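Local atomic coordinates of transcriptional protein SWT1 (Saccharomyces cerevisiae, PDB entry 4PQZ), a protein that acts in transcription, probably as an activator, has RNA endonuclease activity and interacts with the TREX complex and RNA polymerase II. Residues Asn123-Phe128 and Thr160-Ile165. Sequence-based numbering, arbitrary orientation.
Sequences NDLRTF and TSINAI
Ile-162 meets helix 122-139 with both of its branches, one against Leu-125 and the other against Arg-126. Its CD1 reaches CG of Leu-125 at 3.7 Å, and CG1 stands 4.0 Å from the Leu-125 CD2 methyl. The second branch works differently: Ile-162 CG2 sits 3.7 Å above the plane of the Arg-126 guanidinium, over its centre. This division follows from chi1 of Ile-162 (-73°), which sets CG2 anti to the backbone N and CG1 anti to the carbonyl carbon.

At its edge the same guanidinium meets Asn-163. Arg-126 NH2 donates a hydrogen bond to Asn-163 OD1 over 2.4 Å, a length so short that the details of the bond are doubtful; as modelled, its N-H...O angle of 137° is well short of straight, and the amide plane is turned 49° from the guanidinium. With an alanine at position 126, Asn-163 OD1 would probably lose this donor and Ile-162 CG2 the flat group that covers it.

Behind this layer, Leu-125 also touches Phe-35 of helix 35-62 and Pro-119, while Ser-161 rests on Val-38, so helix 35-62 contacts both segments. The closest CA atoms across the two segments, those of Arg-126 and Ile-162, are 7.5 Å apart. The contact thus joins the N-terminal turns of helix 122-139 to the C-terminal end of helix 145-163, a helix-helix contact in which an apolar Leu-125/Ile-162 pair is bordered by the Arg-126/Asn-163 polar pair, within the all-helical HEPN-like C-terminal domain of SWT1.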
loop_
_atom_site.group_PDB
_atom_site.type_symbol
_atom_site.label_atom_id
_atom_site.label_comp_id
_atom_site.label_asym_id
_atom_site.label_seq_id
_atom_site.Cartn_x
_atom_site.Cartn_y
_atom_site.Cartn_z
ATOM N N ASN A 123 18.569 3.144 0.368
ATOM C CA ASN A 123 18.224 2.250 -0.727
ATOM C C ASN A 123 16.881 1.525 -0.468
ATOM O O ASN A 123 15.990 1.507 -1.325
ATOM C CB ASN A 123 19.359 1.247 -0.961
ATOM C CG ASN A 123 18.983 0.160 -1.963
ATOM O OD1 ASN A 123 18.386 0.444 -3.011
ATOM N ND2 ASN A 123 19.323 -1.101 -1.639
ATOM N N ASP A 124 16.745 0.960 0.732
ATOM C CA ASP A 124 15.547 0.227 1.138
ATOM C C ASP A 124 14.327 1.142 1.192
ATOM O O ASP A 124 13.221 0.730 0.843
ATOM C CB ASP A 124 15.759 -0.443 2.500
ATOM C CG ASP A 124 16.621 -1.698 2.415
ATOM O OD1 ASP A 124 17.207 -1.953 1.342
ATOM O OD2 ASP A 124 16.712 -2.428 3.428
ATOM N N LEU A 125 14.545 2.387 1.614
ATOM C CA LEU A 125 13.480 3.388 1.687
ATOM C C LEU A 125 12.975 3.791 0.305
ATOM O O LEU A 125 11.778 3.972 0.109
ATOM C CB LEU A 125 13.938 4.615 2.479
ATOM C CG LEU A 125 12.903 5.727 2.703
ATOM C CD1 LEU A 125 11.596 5.176 3.283
ATOM C CD2 LEU A 125 13.468 6.839 3.589
ATOM N N ARG A 126 13.889 3.914 -0.654
ATOM C CA ARG A 126 13.500 4.211 -2.028
ATOM C C ARG A 126 12.801 3.014 -2.647
ATOM O O ARG A 126 11.792 3.161 -3.339
ATOM C CB ARG A 126 14.718 4.613 -2.872
ATOM C CG ARG A 126 15.418 5.844 -2.338
ATOM C CD ARG A 126 16.398 6.411 -3.337
ATOM N NE ARG A 126 16.497 7.862 -3.202
ATOM C CZ ARG A 126 15.696 8.726 -3.829
ATOM N NH1 ARG A 126 14.735 8.291 -4.636
ATOM N NH2 ARG A 126 15.856 10.030 -3.650
ATOM N N THR A 127 13.348 1.831 -2.394
ATOM C CA THR A 127 12.754 0.582 -2.882
ATOM C C THR A 127 11.339 0.400 -2.330
ATOM O O THR A 127 10.422 0.036 -3.063
ATOM C CB THR A 127 13.632 -0.643 -2.524
ATOM O OG1 THR A 127 14.857 -0.573 -3.264
ATOM C CG2 THR A 127 12.921 -1.951 -2.870
ATOM N N PHE A 128 11.179 0.691 -1.042
ATOM C CA PHE A 128 9.897 0.604 -0.363
ATOM C C PHE A 128 8.900 1.575 -0.975
ATOM O O PHE A 128 7.835 1.168 -1.449
ATOM C CB PHE A 128 10.066 0.893 1.142
ATOM C CG PHE A 128 8.784 0.792 1.929
ATOM C CD1 PHE A 128 8.328 -0.440 2.381
ATOM C CD2 PHE A 128 8.024 1.931 2.206
ATOM C CE1 PHE A 128 7.130 -0.540 3.107
ATOM C CE2 PHE A 128 6.836 1.841 2.919
ATOM C CZ PHE A 128 6.392 0.603 3.375
ATOM N N THR A 160 9.656 14.014 -1.898
ATOM C CA THR A 160 10.456 15.188 -1.581
ATOM C C THR A 160 11.155 14.994 -0.240
ATOM O O THR A 160 12.326 15.315 -0.114
ATOM C CB THR A 160 9.627 16.490 -1.621
ATOM O OG1 THR A 160 8.669 16.499 -0.557
ATOM C CG2 THR A 160 8.903 16.611 -2.958
ATOM N N SER A 161 10.455 14.424 0.739
ATOM C CA SER A 161 11.056 14.143 2.044
ATOM C C SER A 161 12.163 13.089 1.935
ATOM O O SER A 161 13.087 13.042 2.751
ATOM C CB SER A 161 9.987 13.704 3.057
ATOM O OG SER A 161 9.081 14.765 3.357
ATOM N N ILE A 162 12.060 12.242 0.918
ATOM C CA ILE A 162 13.103 11.275 0.605
ATOM C C ILE A 162 14.187 11.924 -0.266
ATOM O O ILE A 162 15.376 11.818 0.036
ATOM C CB ILE A 162 12.518 10.025 -0.101
ATOM C CG1 ILE A 162 11.736 9.156 0.890
ATOM C CG2 ILE A 162 13.617 9.195 -0.743
ATOM C CD1 ILE A 162 11.106 7.904 0.244
ATOM N N ASN A 163 13.759 12.608 -1.331
ATOM C CA ASN A 163 14.669 13.224 -2.305
ATOM C C ASN A 163 15.375 14.456 -1.750
ATOM O O ASN A 163 16.250 15.036 -2.400
ATOM C CB ASN A 163 13.942 13.591 -3.595
ATOM C CG ASN A 163 14.281 12.650 -4.738
ATOM O OD1 ASN A 163 15.389 12.111 -4.796
ATOM N ND2 ASN A 163 13.333 12.445 -5.651
ATOM N N ALA A 164 14.984 14.850 -0.544
ATOM C CA ALA A 164 15.682 15.901 0.176
ATOM C C ALA A 164 16.610 15.270 1.213
ATOM O O ALA A 164 16.895 15.867 2.257
ATOM C CB ALA A 164 14.723 16.870 0.834
ATOM N N ILE A 165 17.077 14.057 0.928
ATOM C CA ILE A 165 18.253 13.525 1.606
ATOM C C ILE A 165 19.266 12.996 0.585
ATOM O O ILE A 165 19.086 11.932 -0.010
ATOM C CB ILE A 165 17.939 12.406 2.630
ATOM C CG1 ILE A 165 16.691 12.725 3.453
ATOM C CG2 ILE A 165 19.132 12.213 3.551
ATOM C CD1 ILE A 165 16.238 11.552 4.328
#